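Local atomic coordinates of uncharacterized protein YhfS (PDB entry 4J8L), a protein that is of unknown function but carries covalently attached pyridoxal 5'-phosphate and may have cysteine synthase activity. Residues 87-97 and 111-121; 135-143 and 165-174. All coordinates share one frame; numbering follows the deposited sequence.

Contact 1: residues 87-97 and 111-121; sequences LKPGQRLLVHD and MGLTLITVDFN
Strands 92-96 and 114-118 pair in parallel at one edge of the large mixed sheet, with strand 114-118 outermost. Thr114 N donates to Gln91 O (2.9 Å), Leu93 N to Thr114 O, Ile116 N to Leu93 O and Val95 N to Ile116 O. On the face of Leu94 and Ile116, Leu94 CD1 meets Ile116 CG2 at 3.7 Å. CD1 of Ile116 lies over one face of the Arg92 guanidinium, 3.5 Å from NH2. Helix 123-133 packs on this face. Helix 102-111 links the strands, which makes the unit a beta-alpha-beta crossover. At the C-terminal end of strand 92-96, the His96 side chain has CG anti to the backbone N (chi1 175°). This brings ND1 to Phe120 N, which donates to it (2.9 Å, 164° at the hydrogen). The donor is tilted 26° from the imidazole plane. His96 NE2 is hydrogen-bonded to Asp149. His96 CB sits over the centre of the Phe120 ring, a CH-pi contact at 3.6 Å from the centroid. CE1 of the same ring touches Leu94 CD2 (4.0 Å). With an alanine here, His96 CB would probably lose its aromatic support and a gap would open beside Leu94.

Contact 2: residues 135-143 and 165-174; sequences PDAALVQHT and VPALTDDNYA
Leu139 and Leu168 lie side by side on one face of a parallel strand pair, 137-141 with 167-170. Leu139 CD1 meets Leu168 CD2 at 3.7 Å, and helix 74-86 packs against both residues. Four backbone bonds, from Ala138 N, Leu168 N, Val140 N and Asp170 N, lace the strands together. His142 N adds a fifth, to Asp170 O at 2.9 Å. Packing is also close at His142. Its CG is anti to the backbone N (chi1 -162°), which turns the ring to Asp171 and Ala174. Ala174 CB lies over the ring centre, a CH-pi contact at 3.6 Å from the centroid. ND1 donates to Asp171 OD1 (2.9 Å, 160° at the hydrogen) nearly in the ring plane. The oxygen uses its anti lone pair, and the ring and carboxylate planes stand 75° apart. Thr169 OG1 donates to the other oxygen, OD2, at 2.7 Å. Ser190 also bonds OD2 and Gly182 bonds OD1, so both oxygens are held and the carboxylate cannot easily turn. Past the strand ends a buried water takes a bond from Thr143 N and gives bonds to Asp170 O and Asn172 O. The solvent side is at the other end, where Asp136 and Pro166 are partly exposed. There Pro166 CD rests 3.3 Å from Asp136 O. Val165 beside it is buried, with CG2 4.1 Å from Pro135 CG. Helix 153-162 connects the two strands and packs on Ala138 and Val140, completing a beta-alpha-beta unit consistent with the large-domain sheet of fold-type I PLP enzymes.

Both contacts pair parallel strands of the same mixed sheet, and each belongs to a beta-alpha-beta unit. Strands 92-96 and 137-141 are neighbours, so contact 1 continues directly into contact 2; Arg92 O and Asp136 N lie 2.8 Å apart, a probable hydrogen bond. The centres of the contacts are about 11 Å apart. Contact 1 lies at the sheet edge and is partly buried, its centre about 20 Å from the chain centre. Contact 2 is buried, its centre about 12 Å away. Both end in a buried histidine. His96 accepts from a backbone N, whereas His142 donates to a carboxylate. Contact 1 also has exposed threonines; contact 2 has a water bridging backbone atoms.

Contact 1: residues 87-97 and 111-121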
ATOM      1  N   LEU A  87      11.168   2.121  18.270  1.00 24.27           N
ATOM      2  CA  LEU A  87      12.082   3.089  18.853  1.00 32.86           C
ATOM      3  C   LEU A  87      11.418   4.133  19.740  1.00 30.50           C
ATOM      4  O   LEU A  87      10.192   4.261  19.772  1.00 27.93           O
ATOM      5  CB  LEU A  87      12.991   3.722  17.788  1.00 39.35           C
ATOM      6  CG  LEU A  87      12.489   4.773  16.805  1.00 35.94           C
ATOM      7  CD1 LEU A  87      13.695   5.396  16.121  1.00 34.51           C
ATOM      8  CD2 LEU A  87      11.571   4.177  15.775  1.00 32.71           C
ATOM      9  N   LYS A  88      12.258   4.844  20.486  1.00 25.51           N
ATOM     10  CA  LYS A  88      11.819   5.822  21.471  1.00 23.14           C
ATOM     11  C   LYS A  88      11.903   7.212  20.865  1.00 26.59           C
ATOM     12  O   LYS A  88      12.619   7.409  19.884  1.00 27.56           O
ATOM     13  CB  LYS A  88      12.718   5.746  22.714  1.00 26.95           C
ATOM     14  CG  LYS A  88      12.626   4.417  23.451  1.00 32.44           C
ATOM     15  CD  LYS A  88      13.623   4.348  24.597  1.00 41.99           C
ATOM     16  CE  LYS A  88      13.502   3.031  25.351  1.00 50.39           C
ATOM     17  NZ  LYS A  88      14.472   2.952  26.478  1.00 56.08           N
ATOM     18  N   PRO A  89      11.163   8.174  21.439  1.00 26.61           N
ATOM     19  CA  PRO A  89      11.251   9.563  20.997  1.00 26.44           C
ATOM     20  C   PRO A  89      12.698  10.040  21.036  1.00 26.36           C
ATOM     21  O   PRO A  89      13.415   9.758  21.999  1.00 29.92           O
ATOM     22  CB  PRO A  89      10.450  10.315  22.059  1.00 35.61           C
ATOM     23  CG  PRO A  89       9.489   9.336  22.563  1.00 38.19           C
ATOM     24  CD  PRO A  89      10.147   7.996  22.493  1.00 33.41           C
ATOM     25  N   GLY A  90      13.123  10.747  19.996  1.00 29.42           N
ATOM     26  CA  GLY A  90      14.456  11.318  19.973  1.00 29.47           C
ATOM     27  C   GLY A  90      15.508  10.366  19.443  1.00 30.73           C
ATOM     28  O   GLY A  90      16.680  10.716  19.357  1.00 31.25           O
ATOM     29  N   GLN A  91      15.095   9.156  19.082  1.00 29.31           N
ATOM     30  CA  GLN A  91      16.040   8.188  18.538  1.00 29.60           C
ATOM     31  C   GLN A  91      16.214   8.352  17.034  1.00 25.44           C
ATOM     32  O   GLN A  91      15.610   9.231  16.424  1.00 29.68           O
ATOM     33  CB  GLN A  91      15.648   6.758  18.913  1.00 28.01           C
ATOM     34  CG  GLN A  91      15.926   6.449  20.372  1.00 30.09           C
ATOM     35  CD  GLN A  91      15.889   4.968  20.669  1.00 31.21           C
ATOM     36  OE1 GLN A  91      14.989   4.255  20.227  1.00 31.63           O
ATOM     37  NE2 GLN A  91      16.874   4.496  21.418  1.00 37.11           N
ATOM     38  N   ARG A  92      17.055   7.511  16.443  1.00 29.77           N
ATOM     39  CA  ARG A  92      17.485   7.720  15.065  1.00 28.49           C
ATOM     40  C   ARG A  92      16.860   6.716  14.109  1.00 26.93           C
ATOM     41  O   ARG A  92      17.005   5.503  14.275  1.00 27.62           O
ATOM     42  CB  ARG A  92      19.015   7.678  14.984  1.00 31.94           C
ATOM     43  CG  ARG A  92      19.683   8.707  15.884  1.00 36.08           C
ATOM     44  CD  ARG A  92      21.072   8.265  16.333  1.00 42.40           C
ATOM     45  NE  ARG A  92      22.032   8.236  15.234  1.00 45.53           N
ATOM     46  CZ  ARG A  92      22.571   9.323  14.687  1.00 55.48           C
ATOM     47  NH1 ARG A  92      22.234  10.528  15.127  1.00 58.93           N
ATOM     48  NH2 ARG A  92      23.442   9.206  13.692  1.00 55.57           N
ATOM     49  N   LEU A  93      16.157   7.241  13.112  1.00 22.49           N
ATOM     50  CA  LEU A  93      15.454   6.413  12.136  1.00 21.31           C
ATOM     51  C   LEU A  93      16.091   6.549  10.762  1.00 27.91           C
ATOM     52  O   LEU A  93      16.258   7.656  10.250  1.00 26.18           O
ATOM     53  CB  LEU A  93      13.975   6.815  12.060  1.00 20.06           C
ATOM     54  CG  LEU A  93      13.150   6.083  10.998  1.00 22.77           C
ATOM     55  CD1 LEU A  93      12.920   4.618  11.397  1.00 22.12           C
ATOM     56  CD2 LEU A  93      11.823   6.795  10.737  1.00 20.40           C
ATOM     57  N   LEU A  94      16.456   5.421  10.167  1.00 24.92           N
ATOM     58  CA  LEU A  94      16.996   5.432   8.815  1.00 26.71           C
ATOM     59  C   LEU A  94      15.865   5.438   7.778  1.00 26.71           C
ATOM     60  O   LEU A  94      14.929   4.636   7.855  1.00 24.36           O
ATOM     61  CB  LEU A  94      17.902   4.226   8.590  1.00 25.64           C
ATOM     62  CG  LEU A  94      18.545   4.146   7.204  1.00 27.41           C
ATOM     63  CD1 LEU A  94      19.791   5.018   7.139  1.00 31.58           C
ATOM     64  CD2 LEU A  94      18.876   2.712   6.831  1.00 29.37           C
ATOM     65  N   VAL A  95      15.956   6.353   6.817  1.00 21.82           N
ATOM     66  CA  VAL A  95      15.017   6.403   5.704  1.00 22.05           C
ATOM     67  C   VAL A  95      15.745   6.566   4.369  1.00 22.00           C
ATOM     68  O   VAL A  95      16.912   6.982   4.316  1.00 24.37           O
ATOM     69  CB  VAL A  95      13.978   7.553   5.847  1.00 24.19           C
ATOM     70  CG1 VAL A  95      13.095   7.340   7.064  1.00 25.06           C
ATOM     71  CG2 VAL A  95      14.682   8.894   5.925  1.00 25.70           C
ATOM     72  N   HIS A  96      15.035   6.231   3.297  1.00 23.76           N
ATOM     73  CA  HIS A  96      15.550   6.343   1.939  1.00 21.35           C
ATOM     74  C   HIS A  96      15.668   7.811   1.516  1.00 23.86           C
ATOM     75  O   HIS A  96      14.934   8.666   2.013  1.00 23.62           O
ATOM     76  CB  HIS A  96      14.607   5.576   1.007  1.00 22.35           C
ATOM     77  CG  HIS A  96      14.929   5.698  -0.452  1.00 22.18           C
ATOM     78  ND1 HIS A  96      16.210   5.599  -0.951  1.00 24.47           N
ATOM     79  CD2 HIS A  96      14.121   5.881  -1.524  1.00 23.09           C
ATOM     80  CE1 HIS A  96      16.179   5.728  -2.267  1.00 28.01           C
ATOM     81  NE2 HIS A  96      14.922   5.901  -2.638  1.00 24.51           N
ATOM     82  N   ASP A  97      16.598   8.091   0.604  1.00 23.61           N
ATOM     83  CA  ASP A  97      16.803   9.440   0.072  1.00 26.22           C
ATOM     84  C   ASP A  97      15.755   9.776  -0.982  1.00 30.07           C
ATOM     85  O   ASP A  97      16.034   9.769  -2.181  1.00 31.15           O
ATOM     86  CB  ASP A  97      18.218   9.575  -0.505  1.00 31.71           C
ATOM     87  CG  ASP A  97      18.573  11.008  -0.883  1.00 37.13           C
ATOM     88  OD1 ASP A  97      17.804  11.940  -0.563  1.00 36.09           O
ATOM     89  OD2 ASP A  97      19.645  11.202  -1.494  1.00 39.80           O
HETATM   90  N   MSE A 111       7.254  12.420  17.071  1.00 23.72           N
HETATM   91  CA  MSE A 111       8.111  11.613  17.943  1.00 26.92           C
HETATM   92  C   MSE A 111       9.480  12.254  18.170  1.00 27.59           C
HETATM   93  O   MSE A 111      10.278  11.753  18.954  1.00 26.65           O
HETATM   94  CB  MSE A 111       8.314  10.204  17.381  1.00 28.10           C
HETATM   95  CG  MSE A 111       7.074   9.341  17.353  1.00 27.58           C
HETATM   96 SE   MSE A 111       7.522   7.483  16.917  0.75 35.09          SE
HETATM   97  CE  MSE A 111       8.545   7.018  18.512  1.00 45.82           C
ATOM     98  N   GLY A 112       9.759  13.348  17.475  1.00 24.75           N
ATOM     99  CA  GLY A 112      11.038  14.020  17.614  1.00 28.11           C
ATOM    100  C   GLY A 112      12.216  13.164  17.183  1.00 31.13           C
ATOM    101  O   GLY A 112      13.318  13.286  17.727  1.00 32.47           O
ATOM    102  N   LEU A 113      11.990  12.299  16.198  1.00 29.22           N
ATOM    103  CA  LEU A 113      13.044  11.417  15.715  1.00 27.12           C
ATOM    104  C   LEU A 113      14.074  12.187  14.907  1.00 31.42           C
ATOM    105  O   LEU A 113      13.762  13.198  14.280  1.00 32.03           O
ATOM    106  CB  LEU A 113      12.456  10.310  14.840  1.00 23.74           C
ATOM    107  CG  LEU A 113      11.394   9.417  15.475  1.00 23.83           C
ATOM    108  CD1 LEU A 113      10.958   8.334  14.494  1.00 23.97           C
ATOM    109  CD2 LEU A 113      11.931   8.804  16.757  1.00 27.83           C
ATOM    110  N   THR A 114      15.302  11.688  14.928  1.00 30.45           N
ATOM    111  CA  THR A 114      16.359  12.190  14.068  1.00 29.59           C
ATOM    112  C   THR A 114      16.412  11.293  12.843  1.00 29.35           C
ATOM    113  O   THR A 114      16.499  10.074  12.973  1.00 30.70           O
ATOM    114  CB  THR A 114      17.710  12.139  14.783  1.00 32.77           C
ATOM    115  OG1 THR A 114      17.692  13.045  15.893  1.00 37.74           O
ATOM    116  CG2 THR A 114      18.836  12.531  13.837  1.00 36.36           C
ATOM    117  N   LEU A 115      16.339  11.884  11.658  1.00 27.84           N
ATOM    118  CA  LEU A 115      16.385  11.093  10.430  1.00 24.43           C
ATOM    119  C   LEU A 115      17.810  10.925   9.911  1.00 27.79           C
ATOM    120  O   LEU A 115      18.603  11.874   9.885  1.00 30.34           O
ATOM    121  CB  LEU A 115      15.509  11.711   9.342  1.00 28.24           C
ATOM    122  CG  LEU A 115      14.013  11.736   9.633  1.00 26.79           C
ATOM    123  CD1 LEU A 115      13.238  12.234   8.418  1.00 29.49           C
ATOM    124  CD2 LEU A 115      13.531  10.355  10.054  1.00 28.38           C
ATOM    125  N   ILE A 116      18.127   9.700   9.511  1.00 30.16           N
ATOM    126  CA  ILE A 116      19.378   9.400   8.829  1.00 28.36           C
ATOM    127  C   ILE A 116      18.995   8.942   7.433  1.00 31.34           C
ATOM    128  O   ILE A 116      18.217   8.003   7.275  1.00 29.62           O
ATOM    129  CB  ILE A 116      20.141   8.265   9.524  1.00 31.14           C
ATOM    130  CG1 ILE A 116      20.460   8.636  10.971  1.00 38.49           C
ATOM    131  CG2 ILE A 116      21.406   7.924   8.755  1.00 28.71           C
ATOM    132  CD1 ILE A 116      21.077   7.498  11.763  1.00 41.32           C
ATOM    133  N   THR A 117      19.539   9.604   6.423  1.00 31.10           N
ATOM    134  CA  THR A 117      19.112   9.374   5.052  1.00 29.43           C
ATOM    135  C   THR A 117      20.219   8.714   4.234  1.00 32.60           C
ATOM    136  O   THR A 117      21.390   9.058   4.375  1.00 32.50           O
ATOM    137  CB  THR A 117      18.720  10.706   4.398  1.00 35.56           C
ATOM    138  OG1 THR A 117      17.619  11.281   5.113  1.00 35.89           O
ATOM    139  CG2 THR A 117      18.316  10.504   2.969  1.00 35.38           C
ATOM    140  N   VAL A 118      19.841   7.764   3.385  1.00 29.32           N
ATOM    141  CA  VAL A 118      20.775   7.136   2.457  1.00 29.53           C
ATOM    142  C   VAL A 118      19.994   6.620   1.246  1.00 29.48           C
ATOM    143  O   VAL A 118      18.802   6.327   1.347  1.00 26.56           O
ATOM    144  CB  VAL A 118      21.559   5.982   3.130  1.00 27.98           C
ATOM    145  CG1 VAL A 118      20.615   4.844   3.500  1.00 29.48           C
ATOM    146  CG2 VAL A 118      22.686   5.487   2.224  1.00 29.18           C
ATOM    147  N   ASP A 119      20.657   6.534   0.097  1.00 29.16           N
ATOM    148  CA  ASP A 119      20.021   6.033  -1.121  1.00 27.97           C
ATOM    149  C   ASP A 119      19.891   4.506  -1.063  1.00 26.67           C
ATOM    150  O   ASP A 119      20.883   3.800  -1.216  1.00 29.78           O
ATOM    151  CB  ASP A 119      20.872   6.440  -2.331  1.00 29.28           C
ATOM    152  CG  ASP A 119      20.143   6.278  -3.654  1.00 32.78           C
ATOM    153  OD1 ASP A 119      19.044   5.698  -3.671  1.00 33.67           O
ATOM    154  OD2 ASP A 119      20.688   6.731  -4.687  1.00 34.80           O
ATOM    155  N   PHE A 120      18.679   3.994  -0.850  1.00 25.78           N
ATOM    156  CA  PHE A 120      18.468   2.544  -0.788  1.00 29.54           C
ATOM    157  C   PHE A 120      18.800   1.863  -2.117  1.00 30.54           C
ATOM    158  O   PHE A 120      18.911   0.640  -2.186  1.00 31.14           O
ATOM    159  CB  PHE A 120      17.021   2.196  -0.410  1.00 28.60           C
ATOM    160  CG  PHE A 120      16.663   2.472   1.027  1.00 24.50           C
ATOM    161  CD1 PHE A 120      17.579   3.025   1.911  1.00 28.19           C
ATOM    162  CD2 PHE A 120      15.390   2.151   1.494  1.00 25.25           C
ATOM    163  CE1 PHE A 120      17.231   3.273   3.234  1.00 25.82           C
ATOM    164  CE2 PHE A 120      15.036   2.394   2.811  1.00 25.30           C
ATOM    165  CZ  PHE A 120      15.953   2.954   3.682  1.00 25.54           C
ATOM    166  N   ASN A 121      18.940   2.656  -3.176  1.00 27.19           N
ATOM    167  CA  ASN A 121      19.261   2.118  -4.492  1.00 30.08           C
ATOM    168  C   ASN A 121      20.737   1.755  -4.589  1.00 34.00           C
ATOM    169  O   ASN A 121      21.171   1.132  -5.558  1.00 40.70           O
ATOM    170  CB  ASN A 121      18.891   3.115  -5.594  1.00 31.36           C
ATOM    171  CG  ASN A 121      17.397   3.346  -5.695  1.00 33.04           C
ATOM    172  OD1 ASN A 121      16.612   2.398  -5.787  1.00 30.39           O
ATOM    173  ND2 ASN A 121      16.993   4.613  -5.673  1.00 33.76           N
TER

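Contact 2: residues 135-143 and 165-174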
ATOM      1  N   PRO A 135      21.726   3.583  13.056  1.00 31.38           N
ATOM      2  CA  PRO A 135      20.329   3.943  13.311  1.00 28.38           C
ATOM      3  C   PRO A 135      19.686   2.959  14.281  1.00 31.25           C
ATOM      4  O   PRO A 135      20.098   1.800  14.338  1.00 32.10           O
ATOM      5  CB  PRO A 135      19.682   3.835  11.926  1.00 29.49           C
ATOM      6  CG  PRO A 135      20.541   2.865  11.185  1.00 30.42           C
ATOM      7  CD  PRO A 135      21.935   3.086  11.684  1.00 33.41           C
ATOM      8  N   ASP A 136      18.707   3.419  15.049  1.00 29.53           N
ATOM      9  CA  ASP A 136      18.008   2.548  15.989  1.00 27.80           C
ATOM     10  C   ASP A 136      16.945   1.683  15.309  1.00 25.92           C
ATOM     11  O   ASP A 136      16.597   0.604  15.805  1.00 26.27           O
ATOM     12  CB  ASP A 136      17.397   3.370  17.118  1.00 31.67           C
ATOM     13  CG  ASP A 136      18.448   4.104  17.929  1.00 32.79           C
ATOM     14  OD1 ASP A 136      19.202   3.437  18.678  1.00 28.23           O
ATOM     15  OD2 ASP A 136      18.528   5.347  17.811  1.00 30.34           O
ATOM     16  N   ALA A 137      16.430   2.162  14.179  1.00 25.83           N
ATOM     17  CA  ALA A 137      15.494   1.401  13.370  1.00 22.45           C
ATOM     18  C   ALA A 137      15.504   1.955  11.948  1.00 22.92           C
ATOM     19  O   ALA A 137      16.115   3.001  11.683  1.00 22.14           O
ATOM     20  CB  ALA A 137      14.083   1.471  13.964  1.00 24.48           C
ATOM     21  N   ALA A 138      14.839   1.249  11.039  1.00 20.27           N
ATOM     22  CA  ALA A 138      14.721   1.691   9.654  1.00 20.10           C
ATOM     23  C   ALA A 138      13.284   1.566   9.170  1.00 23.02           C
ATOM     24  O   ALA A 138      12.567   0.653   9.564  1.00 20.99           O
ATOM     25  CB  ALA A 138      15.649   0.885   8.748  1.00 21.78           C
ATOM     26  N   LEU A 139      12.873   2.494   8.314  1.00 19.08           N
ATOM     27  CA  LEU A 139      11.584   2.402   7.649  1.00 18.62           C
ATOM     28  C   LEU A 139      11.834   2.252   6.161  1.00 18.76           C
ATOM     29  O   LEU A 139      12.614   3.000   5.572  1.00 19.74           O
ATOM     30  CB  LEU A 139      10.735   3.647   7.925  1.00 19.71           C
ATOM     31  CG  LEU A 139       9.333   3.653   7.292  1.00 23.73           C
ATOM     32  CD1 LEU A 139       8.291   4.218   8.251  1.00 21.34           C
ATOM     33  CD2 LEU A 139       9.335   4.451   5.997  1.00 27.68           C
ATOM     34  N   VAL A 140      11.173   1.280   5.546  1.00 19.92           N
ATOM     35  CA  VAL A 140      11.343   1.066   4.115  1.00 18.96           C
ATOM     36  C   VAL A 140       9.983   1.103   3.441  1.00 20.26           C
ATOM     37  O   VAL A 140       9.074   0.368   3.830  1.00 19.00           O
ATOM     38  CB  VAL A 140      12.029  -0.287   3.812  1.00 22.10           C
ATOM     39  CG1 VAL A 140      12.362  -0.388   2.327  1.00 23.12           C
ATOM     40  CG2 VAL A 140      13.289  -0.470   4.668  1.00 22.64           C
ATOM     41  N   GLN A 141       9.827   1.969   2.443  1.00 18.65           N
ATOM     42  CA  GLN A 141       8.562   1.997   1.709  1.00 15.77           C
ATOM     43  C   GLN A 141       8.591   0.957   0.600  1.00 16.07           C
ATOM     44  O   GLN A 141       9.567   0.847  -0.140  1.00 18.48           O
ATOM     45  CB  GLN A 141       8.264   3.392   1.141  1.00 16.18           C
ATOM     46  CG  GLN A 141       6.893   3.477   0.471  1.00 15.62           C
ATOM     47  CD  GLN A 141       6.457   4.889   0.165  1.00 18.43           C
ATOM     48  OE1 GLN A 141       6.800   5.833   0.880  1.00 19.95           O
ATOM     49  NE2 GLN A 141       5.694   5.048  -0.910  1.00 18.18           N
ATOM     50  N   HIS A 142       7.507   0.192   0.489  1.00 17.18           N
ATOM     51  CA  HIS A 142       7.414  -0.854  -0.521  1.00 15.92           C
ATOM     52  C   HIS A 142       7.176  -0.260  -1.920  1.00 17.97           C
ATOM     53  O   HIS A 142       7.929  -0.532  -2.860  1.00 18.70           O
ATOM     54  CB  HIS A 142       6.310  -1.852  -0.138  1.00 15.35           C
ATOM     55  CG  HIS A 142       6.403  -3.163  -0.858  1.00 16.52           C
ATOM     56  ND1 HIS A 142       5.947  -4.347  -0.315  1.00 16.62           N
ATOM     57  CD2 HIS A 142       6.896  -3.476  -2.082  1.00 17.91           C
ATOM     58  CE1 HIS A 142       6.164  -5.334  -1.167  1.00 17.36           C
ATOM     59  NE2 HIS A 142       6.736  -4.831  -2.248  1.00 17.46           N
ATOM     60  N   THR A 143       6.134   0.554  -2.060  1.00 17.67           N
ATOM     61  CA  THR A 143       5.884   1.213  -3.339  1.00 16.77           C
ATOM     62  C   THR A 143       6.964   2.252  -3.629  1.00 17.64           C
ATOM     63  O   THR A 143       7.698   2.666  -2.735  1.00 18.90           O
ATOM     64  CB  THR A 143       4.511   1.899  -3.391  1.00 18.45           C
ATOM     65  OG1 THR A 143       4.378   2.805  -2.288  1.00 18.04           O
ATOM     66  CG2 THR A 143       3.401   0.857  -3.351  1.00 17.23           C
ATOM     67  N   VAL A 165      19.653  -3.924  12.372  1.00 28.26           N
ATOM     68  CA  VAL A 165      18.783  -2.761  12.496  1.00 26.00           C
ATOM     69  C   VAL A 165      17.336  -3.181  12.263  1.00 26.91           C
ATOM     70  O   VAL A 165      17.004  -3.651  11.179  1.00 28.03           O
ATOM     71  CB  VAL A 165      19.164  -1.670  11.474  1.00 29.25           C
ATOM     72  CG1 VAL A 165      18.202  -0.493  11.551  1.00 27.82           C
ATOM     73  CG2 VAL A 165      20.594  -1.209  11.702  1.00 33.71           C
ATOM     74  N   PRO A 166      16.476  -3.033  13.288  1.00 27.99           N
ATOM     75  CA  PRO A 166      15.066  -3.419  13.150  1.00 26.53           C
ATOM     76  C   PRO A 166      14.415  -2.637  12.020  1.00 25.38           C
ATOM     77  O   PRO A 166      14.671  -1.436  11.890  1.00 23.13           O
ATOM     78  CB  PRO A 166      14.456  -3.005  14.490  1.00 24.74           C
ATOM     79  CG  PRO A 166      15.605  -2.982  15.444  1.00 24.46           C
ATOM     80  CD  PRO A 166      16.779  -2.516  14.634  1.00 27.11           C
ATOM     81  N   ALA A 167      13.596  -3.302  11.211  1.00 20.20           N
ATOM     82  CA  ALA A 167      13.031  -2.661  10.034  1.00 19.72           C
ATOM     83  C   ALA A 167      11.516  -2.791   9.966  1.00 20.18           C
ATOM     84  O   ALA A 167      10.957  -3.871  10.174  1.00 19.53           O
ATOM     85  CB  ALA A 167      13.663  -3.217   8.767  1.00 25.67           C
ATOM     86  N   LEU A 168      10.867  -1.672   9.666  1.00 16.53           N
ATOM     87  CA  LEU A 168       9.431  -1.650   9.415  1.00 17.01           C
ATOM     88  C   LEU A 168       9.195  -1.356   7.945  1.00 18.93           C
ATOM     89  O   LEU A 168       9.847  -0.485   7.375  1.00 18.49           O
ATOM     90  CB  LEU A 168       8.782  -0.555  10.258  1.00 19.21           C
ATOM     91  CG  LEU A 168       7.288  -0.284  10.091  1.00 15.85           C
ATOM     92  CD1 LEU A 168       6.729   0.164  11.425  1.00 20.25           C
ATOM     93  CD2 LEU A 168       7.014   0.782   9.018  1.00 16.81           C
ATOM     94  N   THR A 169       8.255  -2.066   7.327  1.00 14.65           N
ATOM     95  CA  THR A 169       7.880  -1.723   5.965  1.00 16.53           C
ATOM     96  C   THR A 169       6.498  -1.091   5.893  1.00 17.24           C
ATOM     97  O   THR A 169       5.566  -1.483   6.599  1.00 18.62           O
ATOM     98  CB  THR A 169       7.940  -2.930   5.010  1.00 17.22           C
ATOM     99  OG1 THR A 169       7.166  -4.009   5.552  1.00 17.82           O
ATOM    100  CG2 THR A 169       9.384  -3.379   4.813  1.00 16.66           C
ATOM    101  N   ASP A 170       6.399  -0.098   5.018  1.00 15.55           N
ATOM    102  CA  ASP A 170       5.148   0.545   4.647  1.00 14.46           C
ATOM    103  C   ASP A 170       4.723  -0.151   3.363  1.00 13.87           C
ATOM    104  O   ASP A 170       5.264   0.115   2.295  1.00 17.92           O
ATOM    105  CB  ASP A 170       5.441   2.034   4.401  1.00 14.01           C
ATOM    106  CG  ASP A 170       4.247   2.809   3.841  1.00 15.26           C
ATOM    107  OD1 ASP A 170       3.233   2.205   3.440  1.00 15.74           O
ATOM    108  OD2 ASP A 170       4.344   4.050   3.779  1.00 15.17           O
ATOM    109  N   ASP A 171       3.746  -1.046   3.467  1.00 15.41           N
ATOM    110  CA  ASP A 171       3.377  -1.921   2.352  1.00 15.26           C
ATOM    111  C   ASP A 171       2.112  -1.468   1.632  1.00 15.77           C
ATOM    112  O   ASP A 171       1.569  -2.216   0.812  1.00 16.73           O
ATOM    113  CB  ASP A 171       3.187  -3.366   2.846  1.00 14.83           C
ATOM    114  CG  ASP A 171       4.486  -3.995   3.325  1.00 19.64           C
ATOM    115  OD1 ASP A 171       5.293  -4.400   2.468  1.00 16.93           O
ATOM    116  OD2 ASP A 171       4.695  -4.087   4.558  1.00 17.01           O
ATOM    117  N   ASN A 172       1.637  -0.261   1.937  1.00 16.48           N
ATOM    118  CA  ASN A 172       0.420   0.237   1.295  1.00 14.65           C
ATOM    119  C   ASN A 172       0.476   0.199  -0.218  1.00 15.69           C
ATOM    120  O   ASN A 172       1.480   0.596  -0.816  1.00 18.10           O
ATOM    121  CB  ASN A 172       0.085   1.650   1.766  1.00 15.00           C
ATOM    122  CG  ASN A 172      -0.370   1.664   3.200  1.00 16.72           C
ATOM    123  OD1 ASN A 172      -1.487   1.242   3.498  1.00 15.40           O
ATOM    124  ND2 ASN A 172       0.504   2.108   4.105  1.00 17.90           N
ATOM    125  N   TYR A 173      -0.611  -0.308  -0.804  1.00 13.87           N
ATOM    126  CA  TYR A 173      -0.787  -0.437  -2.258  1.00 18.53           C
ATOM    127  C   TYR A 173       0.038  -1.581  -2.855  1.00 17.88           C
ATOM    128  O   TYR A 173       0.045  -1.783  -4.066  1.00 18.30           O
ATOM    129  CB  TYR A 173      -0.457   0.865  -2.988  1.00 18.42           C
ATOM    130  CG  TYR A 173      -1.419   2.014  -2.803  1.00 14.68           C
ATOM    131  CD1 TYR A 173      -2.798   1.827  -2.820  1.00 15.54           C
ATOM    132  CD2 TYR A 173      -0.941   3.314  -2.669  1.00 15.05           C
ATOM    133  CE1 TYR A 173      -3.665   2.906  -2.685  1.00 16.06           C
ATOM    134  CE2 TYR A 173      -1.790   4.381  -2.529  1.00 18.47           C
ATOM    135  CZ  TYR A 173      -3.156   4.182  -2.543  1.00 18.36           C
ATOM    136  OH  TYR A 173      -3.996   5.273  -2.413  1.00 17.86           O
ATOM    137  N   ALA A 174       0.746  -2.320  -2.010  1.00 16.19           N
ATOM    138  CA  ALA A 174       1.465  -3.497  -2.480  1.00 15.35           C
ATOM    139  C   ALA A 174       0.843  -4.807  -1.988  1.00 16.83           C
ATOM    140  O   ALA A 174       1.053  -5.862  -2.588  1.00 15.79           O
ATOM    141  CB  ALA A 174       2.942  -3.428  -2.056  1.00 17.41           C
TER
HETATM  142  O   HOH W   1       4.110   1.040  -0.050  1.00 15.15           O